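Local atomic coordinates of putative uncharacterized protein (Enterococcus faecalis, PDB entry 4EC6), a protein that is of unknown function but, as a TraM-type conjugation protein resembling VirB8, probably serves the type IV secretion-like transfer machinery of plasmid pIP501. Residues G116-Y121 against K135-V140. Numbering follows the deposited sequence.
Sequences GYSVEY and KITFEV
Val119 N donates to Phe138 O at 2.9 Å and 170°, the straightest of six backbone hydrogen bonds between the antiparallel strands, shared by three hydrogen-bonded pairs: Tyr117 with Val140, Val119 with Phe138 and Tyr121 with Ile136. On one face of the sheet Glu120 OE1 meets Lys135 NZ at 3.3 Å in a salt bridge whose hydrogen bond is weak, and has a long, weak ion pair to Lys56 of the second subunit. OE2 accepts from a water also hydrogen-bonded to Thr137 OG1 (3.1 Å). Lys135 bends at chi2 and chi3 (87°), which carries it across the carboxylate, CD 3.5 Å from Glu120 OE1. Thr137 runs beside Glu120, pointing the same way, and its CG2 touches Ser118 OG. On the other face Val119 CG2 sits over the Phe138 ring, toward the rim, in a CH-pi contact 3.7 Å from its centroid; chi1 of 59° sets Phe138 CG between backbone N and carbonyl carbon. Phe138 and Tyr121 meet rim to rim, planes almost parallel, CE2 of Tyr121 lying 3.9 Å from CZ of Phe138, and Ile136 CG2 packs on Tyr121 CB. Strands 117-126 and 131-142 form the middle of the four-stranded NTF2-like sheet of this C-terminal domain, flanked by strands 101-112 and 147-157. Helix 54-68 covers the Val119 and Phe138 face: Ile57 touches Val119 and Val140, Leu65 packs on Tyr121 and Ile136, and Tyr121 OH is hydrogen-bonded to Asp58 O.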
# COMPACT_ATOMS: atom_id res chain seq x y z
N GLY A 116 -15.81 9.26 15.07
CA GLY A 116 -14.72 8.61 14.42
C GLY A 116 -14.59 8.94 12.96
O GLY A 116 -14.60 10.12 12.54
N TYR A 117 -14.41 7.87 12.19
CA TYR A 117 -14.21 8.00 10.79
C TYR A 117 -14.93 6.89 10.10
O TYR A 117 -14.93 5.77 10.58
CB TYR A 117 -12.73 7.93 10.48
CG TYR A 117 -12.05 9.20 10.82
CD1 TYR A 117 -11.86 10.17 9.85
CD2 TYR A 117 -11.59 9.47 12.12
CE1 TYR A 117 -11.22 11.35 10.15
CE2 TYR A 117 -10.93 10.65 12.43
CZ TYR A 117 -10.77 11.58 11.43
OH TYR A 117 -10.17 12.79 11.67
N SER A 118 -15.56 7.22 8.99
CA SER A 118 -16.04 6.24 8.06
C SER A 118 -14.90 5.98 7.05
O SER A 118 -14.40 6.93 6.41
CB SER A 118 -17.27 6.79 7.35
OG SER A 118 -17.69 5.86 6.38
N VAL A 119 -14.46 4.73 6.93
CA VAL A 119 -13.35 4.42 6.01
C VAL A 119 -13.83 3.60 4.82
O VAL A 119 -14.73 2.79 4.94
CB VAL A 119 -12.14 3.73 6.72
CG1 VAL A 119 -11.75 4.47 7.96
CG2 VAL A 119 -12.44 2.30 7.13
N GLU A 120 -13.22 3.78 3.68
CA GLU A 120 -13.53 2.92 2.52
C GLU A 120 -12.30 2.28 1.96
O GLU A 120 -11.22 2.88 2.00
CB GLU A 120 -14.16 3.74 1.42
CG GLU A 120 -15.34 4.56 1.89
CD GLU A 120 -15.96 5.38 0.78
OE1 GLU A 120 -15.40 5.44 -0.32
OE2 GLU A 120 -17.01 5.98 1.00
N TYR A 121 -12.47 1.07 1.43
CA TYR A 121 -11.44 0.37 0.66
C TYR A 121 -12.00 -0.16 -0.65
O TYR A 121 -13.18 -0.54 -0.74
CB TYR A 121 -10.84 -0.77 1.46
CG TYR A 121 -10.22 -0.39 2.78
CD1 TYR A 121 -8.83 -0.42 2.96
CD2 TYR A 121 -11.00 0.01 3.86
CE1 TYR A 121 -8.24 -0.05 4.15
CE2 TYR A 121 -10.43 0.36 5.08
CZ TYR A 121 -9.04 0.33 5.20
OH TYR A 121 -8.47 0.70 6.38
N LYS A 135 -16.30 -2.22 -3.28
CA LYS A 135 -16.00 -1.28 -2.23
C LYS A 135 -16.58 -1.75 -0.88
O LYS A 135 -17.65 -2.35 -0.81
CB LYS A 135 -16.52 0.10 -2.58
CG LYS A 135 -16.57 1.01 -1.39
CD LYS A 135 -16.31 2.42 -1.84
CE LYS A 135 -17.57 3.12 -2.28
NZ LYS A 135 -17.13 4.37 -2.98
N ILE A 136 -15.81 -1.53 0.18
CA ILE A 136 -16.23 -1.83 1.52
C ILE A 136 -16.09 -0.57 2.39
O ILE A 136 -15.08 0.11 2.33
CB ILE A 136 -15.44 -3.02 2.10
CG1 ILE A 136 -16.18 -3.54 3.31
CG2 ILE A 136 -13.99 -2.65 2.41
CD1 ILE A 136 -15.65 -4.86 3.79
N THR A 137 -17.15 -0.29 3.15
CA THR A 137 -17.29 0.86 4.02
C THR A 137 -17.62 0.35 5.45
O THR A 137 -18.37 -0.60 5.65
CB THR A 137 -18.44 1.72 3.49
OG1 THR A 137 -18.28 1.83 2.08
CG2 THR A 137 -18.45 3.13 4.05
N PHE A 138 -17.00 0.96 6.45
CA PHE A 138 -17.32 0.69 7.83
C PHE A 138 -16.79 1.85 8.69
O PHE A 138 -15.93 2.61 8.27
CB PHE A 138 -16.78 -0.65 8.28
CG PHE A 138 -15.29 -0.81 8.15
CD1 PHE A 138 -14.45 -0.51 9.23
CD2 PHE A 138 -14.72 -1.34 6.99
CE1 PHE A 138 -13.08 -0.69 9.13
CE2 PHE A 138 -13.33 -1.53 6.90
CZ PHE A 138 -12.50 -1.21 7.96
N GLU A 139 -17.32 2.01 9.88
CA GLU A 139 -16.79 3.07 10.77
C GLU A 139 -15.81 2.57 11.82
O GLU A 139 -15.79 1.41 12.15
CB GLU A 139 -17.91 3.89 11.35
CG GLU A 139 -18.76 4.38 10.22
CD GLU A 139 -20.00 5.08 10.70
OE1 GLU A 139 -20.03 5.53 11.89
OE2 GLU A 139 -20.95 5.16 9.86
N VAL A 140 -15.04 3.49 12.36
CA VAL A 140 -13.87 3.17 13.20
C VAL A 140 -13.78 4.29 14.22
O VAL A 140 -14.07 5.41 13.88
CB VAL A 140 -12.63 3.16 12.31
CG1 VAL A 140 -11.35 3.36 13.09
CG2 VAL A 140 -12.57 1.83 11.60
O HOH W 1 -19.51 4.49 0.93